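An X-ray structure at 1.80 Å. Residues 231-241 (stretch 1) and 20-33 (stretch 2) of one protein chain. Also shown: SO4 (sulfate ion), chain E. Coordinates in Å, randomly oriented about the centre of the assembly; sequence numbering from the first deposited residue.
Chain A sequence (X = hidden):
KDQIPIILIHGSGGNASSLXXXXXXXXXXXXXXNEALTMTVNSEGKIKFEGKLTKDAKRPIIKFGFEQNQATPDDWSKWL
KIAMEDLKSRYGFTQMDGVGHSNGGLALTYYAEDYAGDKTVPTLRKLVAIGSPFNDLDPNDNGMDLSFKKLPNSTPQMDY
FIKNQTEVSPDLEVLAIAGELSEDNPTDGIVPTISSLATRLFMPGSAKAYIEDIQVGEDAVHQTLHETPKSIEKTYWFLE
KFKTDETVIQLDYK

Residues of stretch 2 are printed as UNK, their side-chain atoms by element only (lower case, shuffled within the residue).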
ATOM      1  N   SER A 231      10.292   7.407  -4.678  1.00 16.15           N
ATOM      2  CA  SER A 231       9.374   6.427  -4.114  1.00 15.44           C
ATOM      3  C   SER A 231      10.094   5.442  -3.218  1.00 15.09           C
ATOM      4  O   SER A 231       9.680   5.169  -2.091  1.00 14.13           O
ATOM      5  CB  SER A 231       8.568   5.649  -5.182  1.00 15.24           C
ATOM      6  OG  SER A 231       7.556   6.488  -5.686  1.00 14.24           O
ATOM      7  N   ILE A 232      11.188   4.923  -3.718  1.00 14.07           N
ATOM      8  CA  ILE A 232      11.940   3.920  -2.948  1.00 14.62           C
ATOM      9  C   ILE A 232      12.587   4.530  -1.696  1.00 14.00           C
ATOM     10  O   ILE A 232      12.532   3.937  -0.579  1.00 13.31           O
ATOM     11  CB  ILE A 232      12.957   3.186  -3.839  1.00 14.89           C
ATOM     12  CG1 ILE A 232      12.167   2.392  -4.897  1.00 17.03           C
ATOM     13  CG2 ILE A 232      13.809   2.248  -2.957  1.00 15.49           C
ATOM     14  CD1 ILE A 232      13.019   1.835  -6.052  1.00 16.66           C
ATOM     15  N   GLU A 233      13.155   5.705  -1.837  1.00 15.04           N
ATOM     16  CA  GLU A 233      13.743   6.430  -0.687  1.00 15.87           C
ATOM     17  C   GLU A 233      12.676   6.726   0.376  1.00 15.83           C
ATOM     18  O   GLU A 233      12.906   6.507   1.574  1.00 14.28           O
ATOM     19  CB  GLU A 233      14.402   7.724  -1.142  1.00 16.59           C
ATOM     20  CG  GLU A 233      15.578   7.514  -2.053  1.00 19.44           C
ATOM     21  CD  GLU A 233      15.789   8.678  -3.061  1.00 23.48           C
ATOM     22  OE1 GLU A 233      15.383   9.835  -2.773  1.00 28.73           O
ATOM     23  OE2 GLU A 233      16.368   8.414  -4.131  1.00 31.38           O
ATOM     24  N   LYS A 234      11.511   7.205  -0.060  1.00 15.45           N
ATOM     25  CA  LYS A 234      10.469   7.580   0.913  1.00 15.83           C
ATOM     26  C   LYS A 234       9.914   6.334   1.628  1.00 15.31           C
ATOM     27  O   LYS A 234       9.640   6.364   2.830  1.00 14.73           O
ATOM     28  CB  LYS A 234       9.391   8.407   0.230  1.00 16.73           C
ATOM     29  CG  LYS A 234       8.493   9.151   1.209  1.00 19.63           C
ATOM     30  CD  LYS A 234       9.132  10.359   1.822  1.00 21.33           C
ATOM     31  CE  LYS A 234       8.208  11.010   2.860  1.00 23.25           C
ATOM     32  NZ  LYS A 234       8.835  12.161   3.596  1.00 24.90           N
ATOM     33  N   THR A 235       9.761   5.247   0.863  1.00 14.76           N
ATOM     34  CA  THR A 235       9.283   3.999   1.370  1.00 15.10           C
ATOM     35  C   THR A 235      10.275   3.424   2.389  1.00 15.00           C
ATOM     36  O   THR A 235       9.895   2.996   3.477  1.00 14.17           O
ATOM     37  CB  THR A 235       8.953   3.003   0.206  1.00 16.18           C
ATOM     38  OG1 THR A 235       7.875   3.541  -0.575  1.00 14.59           O
ATOM     39  CG2 THR A 235       8.500   1.672   0.742  1.00 16.60           C
ATOM     40  N   TYR A 236      11.559   3.377   2.028  1.00 14.43           N
ATOM     41  CA  TYR A 236      12.566   2.968   2.997  1.00 13.97           C
ATOM     42  C   TYR A 236      12.466   3.783   4.265  1.00 14.14           C
ATOM     43  O   TYR A 236      12.440   3.217   5.368  1.00 13.83           O
ATOM     44  CB  TYR A 236      13.974   3.094   2.413  1.00 14.95           C
ATOM     45  CG  TYR A 236      15.040   2.933   3.459  1.00 14.10           C
ATOM     46  CD1 TYR A 236      15.402   1.634   3.956  1.00 13.68           C
ATOM     47  CD2 TYR A 236      15.669   4.045   3.996  1.00 13.10           C
ATOM     48  CE1 TYR A 236      16.346   1.490   4.893  1.00 14.51           C
ATOM     49  CE2 TYR A 236      16.613   3.910   4.980  1.00 16.27           C
ATOM     50  CZ  TYR A 236      16.950   2.632   5.427  1.00 14.86           C
ATOM     51  OH  TYR A 236      17.934   2.505   6.371  1.00 15.50           O
ATOM     52  N   TRP A 237      12.440   5.114   4.118  1.00 12.96           N
ATOM     53  CA  TRP A 237      12.338   6.006   5.275  1.00 13.69           C
ATOM     54  C   TRP A 237      11.146   5.648   6.139  1.00 12.82           C
ATOM     55  O   TRP A 237      11.272   5.564   7.346  1.00 14.08           O
ATOM     56  CB  TRP A 237      12.240   7.471   4.831  1.00 15.15           C
ATOM     57  CG  TRP A 237      11.883   8.388   5.948  1.00 15.98           C
ATOM     58  CD1 TRP A 237      12.707   8.877   6.874  1.00 18.25           C
ATOM     59  CD2 TRP A 237      10.599   8.910   6.230  1.00 17.96           C
ATOM     60  NE1 TRP A 237      12.019   9.665   7.763  1.00 19.16           N
ATOM     61  CE2 TRP A 237      10.721   9.709   7.385  1.00 18.98           C
ATOM     62  CE3 TRP A 237       9.351   8.790   5.626  1.00 17.20           C
ATOM     63  CZ2 TRP A 237       9.653  10.357   7.944  1.00 19.94           C
ATOM     64  CZ3 TRP A 237       8.298   9.449   6.192  1.00 19.13           C
ATOM     65  CH2 TRP A 237       8.472  10.239   7.328  1.00 18.33           C
ATOM     66  N   PHE A 238       9.975   5.452   5.511  1.00 13.56           N
ATOM     67  CA  PHE A 238       8.774   5.176   6.282  1.00 13.25           C
ATOM     68  C   PHE A 238       8.857   3.824   6.987  1.00 13.52           C
ATOM     69  O   PHE A 238       8.471   3.675   8.151  1.00 12.94           O
ATOM     70  CB  PHE A 238       7.588   5.211   5.342  1.00 13.51           C
ATOM     71  CG  PHE A 238       6.264   5.265   6.022  1.00 12.25           C
ATOM     72  CD1 PHE A 238       5.895   6.394   6.750  1.00 14.77           C
ATOM     73  CD2 PHE A 238       5.366   4.208   5.909  1.00 13.52           C
ATOM     74  CE1 PHE A 238       4.602   6.484   7.304  1.00 14.11           C
ATOM     75  CE2 PHE A 238       4.107   4.281   6.456  1.00 15.66           C
ATOM     76  CZ  PHE A 238       3.724   5.414   7.147  1.00 13.75           C
ATOM     77  N   LEU A 239       9.436   2.840   6.302  1.00 13.13           N
ATOM     78  CA  LEU A 239       9.526   1.483   6.848  1.00 14.16           C
ATOM     79  C   LEU A 239      10.607   1.325   7.884  1.00 14.36           C
ATOM     80  O   LEU A 239      10.443   0.533   8.804  1.00 15.95           O
ATOM     81  CB  LEU A 239       9.734   0.436   5.731  1.00 13.64           C
ATOM     82  CG  LEU A 239       8.642   0.217   4.685  1.00 15.11           C
ATOM     83  CD1 LEU A 239       9.160  -0.738   3.565  1.00 15.77           C
ATOM     84  CD2 LEU A 239       7.346  -0.299   5.352  1.00 17.17           C
ATOM     85  N   GLU A 240      11.713   2.049   7.750  1.00 14.77           N
ATOM     86  CA  GLU A 240      12.871   1.756   8.570  1.00 15.17           C
ATOM     87  C   GLU A 240      13.309   2.878   9.494  1.00 15.56           C
ATOM     88  O   GLU A 240      14.041   2.606  10.413  1.00 15.87           O
ATOM     89  CB  GLU A 240      14.036   1.320   7.678  1.00 15.49           C
ATOM     90  CG  GLU A 240      13.750   0.029   6.896  1.00 15.83           C
ATOM     91  CD  GLU A 240      13.374  -1.165   7.747  1.00 16.66           C
ATOM     92  OE1 GLU A 240      13.885  -1.275   8.868  1.00 20.41           O
ATOM     93  OE2 GLU A 240      12.565  -1.994   7.248  1.00 19.42           O
ATOM     94  N   LYS A 241      12.896   4.109   9.234  1.00 15.55           N
ATOM     95  CA  LYS A 241      13.381   5.293   9.987  1.00 16.77           C
ATOM     96  C   LYS A 241      12.272   6.006  10.731  1.00 17.38           C
ATOM     97  O   LYS A 241      12.473   6.433  11.885  1.00 17.71           O
ATOM     98  CB  LYS A 241      14.092   6.268   9.049  1.00 17.80           C
ATOM     99  CG  LYS A 241      15.319   5.690   8.393  1.00 20.03           C
ATOM    100  CD  LYS A 241      16.331   5.284   9.418  1.00 23.74           C
ATOM    101  CE  LYS A 241      17.689   4.951   8.831  1.00 27.01           C
ATOM    102  NZ  LYS A 241      18.712   4.900   9.882  1.00 30.08           N
ATOM    103  N   UNK A  20      10.341  -5.747  -7.512  1.00 14.04           N
ATOM    104  CA  UNK A  20      11.728  -6.202  -7.324  1.00 14.43           C
ATOM    105  C   UNK A  20      12.756  -5.076  -7.268  1.00 13.53           C
ATOM    106  O   UNK A  20      13.815  -5.257  -6.656  1.00 13.65           O
ATOM    107  c   UNK A  20      11.672  -8.663  -8.051  1.00 19.01           C
ATOM    108  c   UNK A  20      12.144  -7.223  -8.381  1.00 15.04           C
ATOM    109  o   UNK A  20      11.894  -9.529  -8.894  1.00 20.87           O
ATOM    110  o   UNK A  20      11.114  -8.937  -6.955  1.00 24.35           O
ATOM    111  N   UNK A  21      12.498  -3.917  -7.876  1.00 13.64           N
ATOM    112  CA  UNK A  21      13.521  -2.874  -7.784  1.00 14.02           C
ATOM    113  C   UNK A  21      13.634  -2.461  -6.318  1.00 14.12           C
ATOM    114  O   UNK A  21      14.747  -2.401  -5.746  1.00 12.93           O
ATOM    115  c   UNK A  21      15.195   1.570  -9.581  1.00 14.31           C
ATOM    116  c   UNK A  21      14.373  -0.660  -8.679  1.00 12.77           C
ATOM    117  c   UNK A  21      14.057   0.530  -9.541  1.00 13.64           C
ATOM    118  c   UNK A  21      13.250  -1.700  -8.682  1.00 14.25           C
ATOM    119  n   UNK A  21      14.872   2.778 -10.411  1.00 16.41           N
ATOM    120  N   UNK A  22      12.486  -2.161  -5.741  1.00 14.32           N
ATOM    121  CA  UNK A  22      12.386  -1.854  -4.315  1.00 16.41           C
ATOM    122  C   UNK A  22      12.944  -2.957  -3.430  1.00 14.28           C
ATOM    123  O   UNK A  22      13.780  -2.712  -2.547  1.00 13.55           O
ATOM    124  c   UNK A  22      10.805  -1.260  -2.491  1.00 18.92           C
ATOM    125 se   UNK A  22       8.915  -0.918  -2.162  1.00 31.88          SE
ATOM    126  c   UNK A  22      10.929  -1.619  -3.928  1.00 16.55           C
ATOM    127  c   UNK A  22       8.761   0.826  -3.120  1.00 18.78           C
ATOM    128  N   UNK A  23      12.489  -4.186  -3.657  1.00 13.64           N
ATOM    129  CA  UNK A  23      12.957  -5.295  -2.854  1.00 13.54           C
ATOM    130  C   UNK A  23      14.466  -5.465  -2.905  1.00 13.08           C
ATOM    131  O   UNK A  23      15.115  -5.709  -1.866  1.00 13.55           O
ATOM    132  c   UNK A  23      12.237  -6.583  -3.234  1.00 12.95           C
ATOM    133  N   UNK A  24      15.035  -5.381  -4.105  1.00 13.63           N
ATOM    134  CA  UNK A  24      16.474  -5.538  -4.283  1.00 13.63           C
ATOM    135  C   UNK A  24      17.237  -4.432  -3.540  1.00 13.69           C
ATOM    136  O   UNK A  24      18.273  -4.685  -2.959  1.00 13.10           O
ATOM    137  o   UNK A  24      16.091  -7.841  -5.828  1.00 19.41           O
ATOM    138  c   UNK A  24      16.863  -5.537  -5.774  1.00 14.67           C
ATOM    139  c   UNK A  24      16.513  -6.857  -6.500  1.00 17.04           C
ATOM    140  o   UNK A  24      16.684  -6.892  -7.753  1.00 19.31           O
ATOM    141  N   UNK A  25      16.730  -3.201  -3.581  1.00 14.16           N
ATOM    142  CA  UNK A  25      17.345  -2.122  -2.837  1.00 13.69           C
ATOM    143  C   UNK A  25      17.302  -2.396  -1.303  1.00 12.53           C
ATOM    144  O   UNK A  25      18.302  -2.222  -0.604  1.00 12.60           O
ATOM    145  c   UNK A  25      16.824   1.218  -4.755  1.00 18.20           C
ATOM    146  n   UNK A  25      17.214   2.155  -3.911  1.00 17.27           N
ATOM    147  c   UNK A  25      17.286  -0.202  -4.493  1.00 17.97           C
ATOM    148  c   UNK A  25      16.734  -0.779  -3.197  1.00 14.67           C
ATOM    149  o   UNK A  25      16.054   1.434  -5.686  1.00 28.32           O
ATOM    150  N   UNK A  26      16.167  -2.842  -0.800  1.00 13.13           N
ATOM    151  CA  UNK A  26      16.050  -3.144   0.629  1.00 13.62           C
ATOM    152  C   UNK A  26      16.976  -4.286   1.041  1.00 13.95           C
ATOM    153  O   UNK A  26      17.600  -4.220   2.113  1.00 13.27           O
ATOM    154  c   UNK A  26      12.195  -2.955   1.119  1.00 14.70           C
ATOM    155  c   UNK A  26      13.602  -2.379   0.901  1.00 14.31           C
ATOM    156  c   UNK A  26      13.889  -1.241   1.869  1.00 17.60           C
ATOM    157  c   UNK A  26      14.618  -3.502   0.998  1.00 13.14           C
ATOM    158  N   UNK A  27      17.121  -5.313   0.173  1.00 14.42           N
ATOM    159  CA  UNK A  27      17.941  -6.462   0.488  1.00 17.42           C
ATOM    160  C   UNK A  27      19.435  -6.291   0.175  1.00 15.82           C
ATOM    161  O   UNK A  27      20.280  -6.928   0.822  1.00 14.95           O
ATOM    162  c   UNK A  27      16.482 -10.948   0.374  1.00 30.23           C
ATOM    163  c   UNK A  27      16.034  -8.010   0.354  1.00 20.25           C
ATOM    164 se   UNK A  27      15.297  -9.600  -0.448  1.00 38.15          SE
ATOM    165  c   UNK A  27      17.378  -7.716  -0.219  1.00 17.89           C
ATOM    166  N   UNK A  28      19.776  -5.470  -0.820  1.00 14.16           N
ATOM    167  CA  UNK A  28      21.135  -5.484  -1.338  1.00 14.61           C
ATOM    168  C   UNK A  28      21.906  -4.212  -1.017  1.00 13.11           C
ATOM    169  O   UNK A  28      23.135  -4.239  -0.900  1.00 12.65           O
ATOM    170  c   UNK A  28      21.160  -5.724  -2.868  1.00 14.75           C
ATOM    171  o   UNK A  28      20.403  -7.979  -2.448  1.00 21.28           O
ATOM    172  n   UNK A  28      20.227  -7.194  -4.558  1.00 22.00           N
ATOM    173  c   UNK A  28      20.586  -7.075  -3.275  1.00 16.95           C
ATOM    174  N   UNK A  29      21.211  -3.093  -0.950  1.00 12.68           N
ATOM    175  CA  UNK A  29      21.843  -1.798  -0.738  1.00 13.78           C
ATOM    176  C   UNK A  29      21.585  -1.218   0.624  1.00 11.69           C
ATOM    177  O   UNK A  29      22.520  -0.943   1.361  1.00 13.38           O
ATOM    178  o   UNK A  29      20.929  -0.554  -4.964  1.00 25.10           O
ATOM    179  o   UNK A  29      22.643   0.681  -4.158  1.00 20.65           O
ATOM    180  c   UNK A  29      22.095  -1.276  -3.123  1.00 18.19           C
ATOM    181  c   UNK A  29      21.875  -0.312  -4.166  1.00 21.01           C
ATOM    182  c   UNK A  29      21.417  -0.851  -1.830  1.00 14.87           C
ATOM    183  N   UNK A  30      20.324  -1.064   0.978  1.00 11.00           N
ATOM    184  CA  UNK A  30      19.995  -0.677   2.348  1.00 11.55           C
ATOM    185  C   UNK A  30      20.369  -1.812   3.307  1.00 11.80           C
ATOM    186  O   UNK A  30      20.884  -1.547   4.393  1.00 12.63           O
ATOM    187  c   UNK A  30      18.011   3.293   1.666  1.00 14.59           C
ATOM    188  c   UNK A  30      18.460   2.146   2.283  1.00 13.98           C
ATOM    189  c   UNK A  30      17.184   3.215   0.573  1.00 14.25           C
ATOM    190  c   UNK A  30      18.556  -0.348   2.507  1.00 11.97           C
ATOM    191  c   UNK A  30      17.284   0.818   0.674  1.00 13.58           C
ATOM    192  c   UNK A  30      16.813   1.995   0.055  1.00 15.19           C
ATOM    193  o   UNK A  30      16.757   4.381  -0.038  1.00 16.15           O
ATOM    194  c   UNK A  30      18.094   0.887   1.796  1.00 11.50           C
ATOM    195  N   UNK A  31      20.120  -3.049   2.864  1.00 12.01           N
ATOM    196  CA  UNK A  31      20.369  -4.263   3.641  1.00 11.54           C
ATOM    197  C   UNK A  31      19.631  -4.190   4.967  1.00 12.49           C
ATOM    198  O   UNK A  31      20.153  -4.640   5.991  1.00 12.78           O
ATOM    199  n   UNK A  31      25.303  -3.479   0.867  1.00 12.88           N
ATOM    200  c   UNK A  31      25.521  -3.421   2.173  1.00 12.56           C
ATOM    201  n   UNK A  31      26.401  -2.573   2.636  1.00 13.62           N
ATOM    202  c   UNK A  31      23.951  -5.276   2.670  1.00 12.94           C
ATOM    203  c   UNK A  31      21.868  -4.533   3.825  1.00 11.08           C
ATOM    204  c   UNK A  31      22.523  -4.836   2.527  1.00 11.66           C
ATOM    205  n   UNK A  31      24.882  -4.219   3.028  1.00 11.62           N
ATOM    206  N   UNK A  32      18.394  -3.680   4.896  1.00 11.82           N
ATOM    207  CA  UNK A  32      17.483  -3.617   6.058  1.00 13.20           C
ATOM    208  C   UNK A  32      16.606  -4.865   6.148  1.00 14.22           C
ATOM    209  O   UNK A  32      16.028  -5.141   7.214  1.00 14.80           O
ATOM    210  c   UNK A  32      16.607  -2.367   5.997  1.00 13.14           C
ATOM    211  o   UNK A  32      16.060  -2.173   4.709  1.00 11.84           O
ATOM    212  N   UNK A  33      16.504  -5.580   5.031  1.00 13.91           N
ATOM    213  CA  UNK A  33      15.832  -6.894   4.978  1.00 14.23           C
ATOM    214  C   UNK A  33      16.859  -7.891   4.514  1.00 15.36           C
ATOM    215  O   UNK A  33      17.692  -7.557   3.682  1.00 15.85           O
ATOM    216  o   UNK A  33      13.587  -6.044   4.420  1.00 13.87           O
ATOM    217  c   UNK A  33      14.648  -6.896   4.014  1.00 14.37           C
TER
HETATM  218  S   SO4 E 258      25.863  -3.225   6.352  1.00 46.08           S
HETATM  219  O1  SO4 E 258      25.047  -2.062   6.742  1.00 46.19           O
HETATM  220  O2  SO4 E 258      26.908  -2.762   5.430  1.00 44.97           O
HETATM  221  O3  SO4 E 258      26.571  -3.860   7.496  1.00 44.17           O
HETATM  222  O4  SO4 E 258      24.978  -4.265   5.774  1.00 40.34           O
HETATM  223  O   HOH W   1      13.649  -3.246   4.889  1.00 13.06           O

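Position 20 carries two carbons, the second bearing two oxygens, and lies out of reach of stretch 1; this short carboxylate is Asp20. Position 21 has four carbons in a row ending in nitrogen, fully extended, with one carbon 3.9 Å from Ile232 CD1. It is Lys21, and that carbon is CD. Position 22 has an unbranched chain of two carbons, selenium and a terminal carbon; its CA-to-CB bond points sideways, but the end comes nearer, placing the terminal carbon 4.1 Å from Ile232 CG1 and 3.8 Å from Thr235 OG1. It is selenomethionine, Met22, and that carbon is CE.

Position 23 has a single carbon and is out of reach of stretch 1: Ala23. Position 24, two carbons with two oxygens on the second, is another carboxylate out of reach, Asp24. Position 25 has three carbons, the third carrying one oxygen and one nitrogen, and the oxygen lies 3.1 Å from Ile232 CD1, a tight packing contact with a methyl group that can offer no polar hydrogen; it is Gln25, and the oxygen is OE1. Position 26 has four carbons forked at the second, one branch tip lying 3.9 Å from Tyr236 CD1, near the plane of that ring; it is Leu26, and the tip is CD2.

Position 27 repeats the selenium-containing chain, remote from stretch 1, and is Met27. Position 28, two carbons ending in one oxygen and one nitrogen, and position 29, three carbons ending in two oxygens, do not touch stretch 1; they are Asn28 and Glu29. Position 30 shows one carbon, then a six-carbon ring bearing an oxygen; the ring stacks face to face on that of Tyr236, with centroids 3.7 Å apart and planes at 9°. It is Tyr30.

Position 31 has three carbons, a nitrogen and a carbon with two further nitrogens, and touches nothing on stretch 1; it is Arg31, the first residue to leave helical geometry, with positive phi. Its CA-to-CB bond points away from stretch 1, and its guanidinium binds sulfate, NE to O4 at 2.7 Å and NH2 to O2 at 2.8 Å. Position 32 has one carbon and one oxygen, its CB 3.8 Å from Glu240 CG; it is Ser32. Position 33 has the same composition but makes no direct contact: Ser33.

The two helices cross at -53°, and their contact rests on packing, without a direct hydrogen bond between them. Ile232 enters a hole formed by Lys21, Met22, Gln25 and Tyr30, while Tyr236 both stacks on Tyr30 and meets Leu26 at its ring edge. One water joins the polar end, lying 2.6 Å from Ser32 OG and donating to Ser33 OG at 2.8 Å and to Glu240 OE2 at 2.9 Å, so the carboxylate is linked indirectly to both serines.

Stretch 2 (20-33) DKMADQLMNEYRSS
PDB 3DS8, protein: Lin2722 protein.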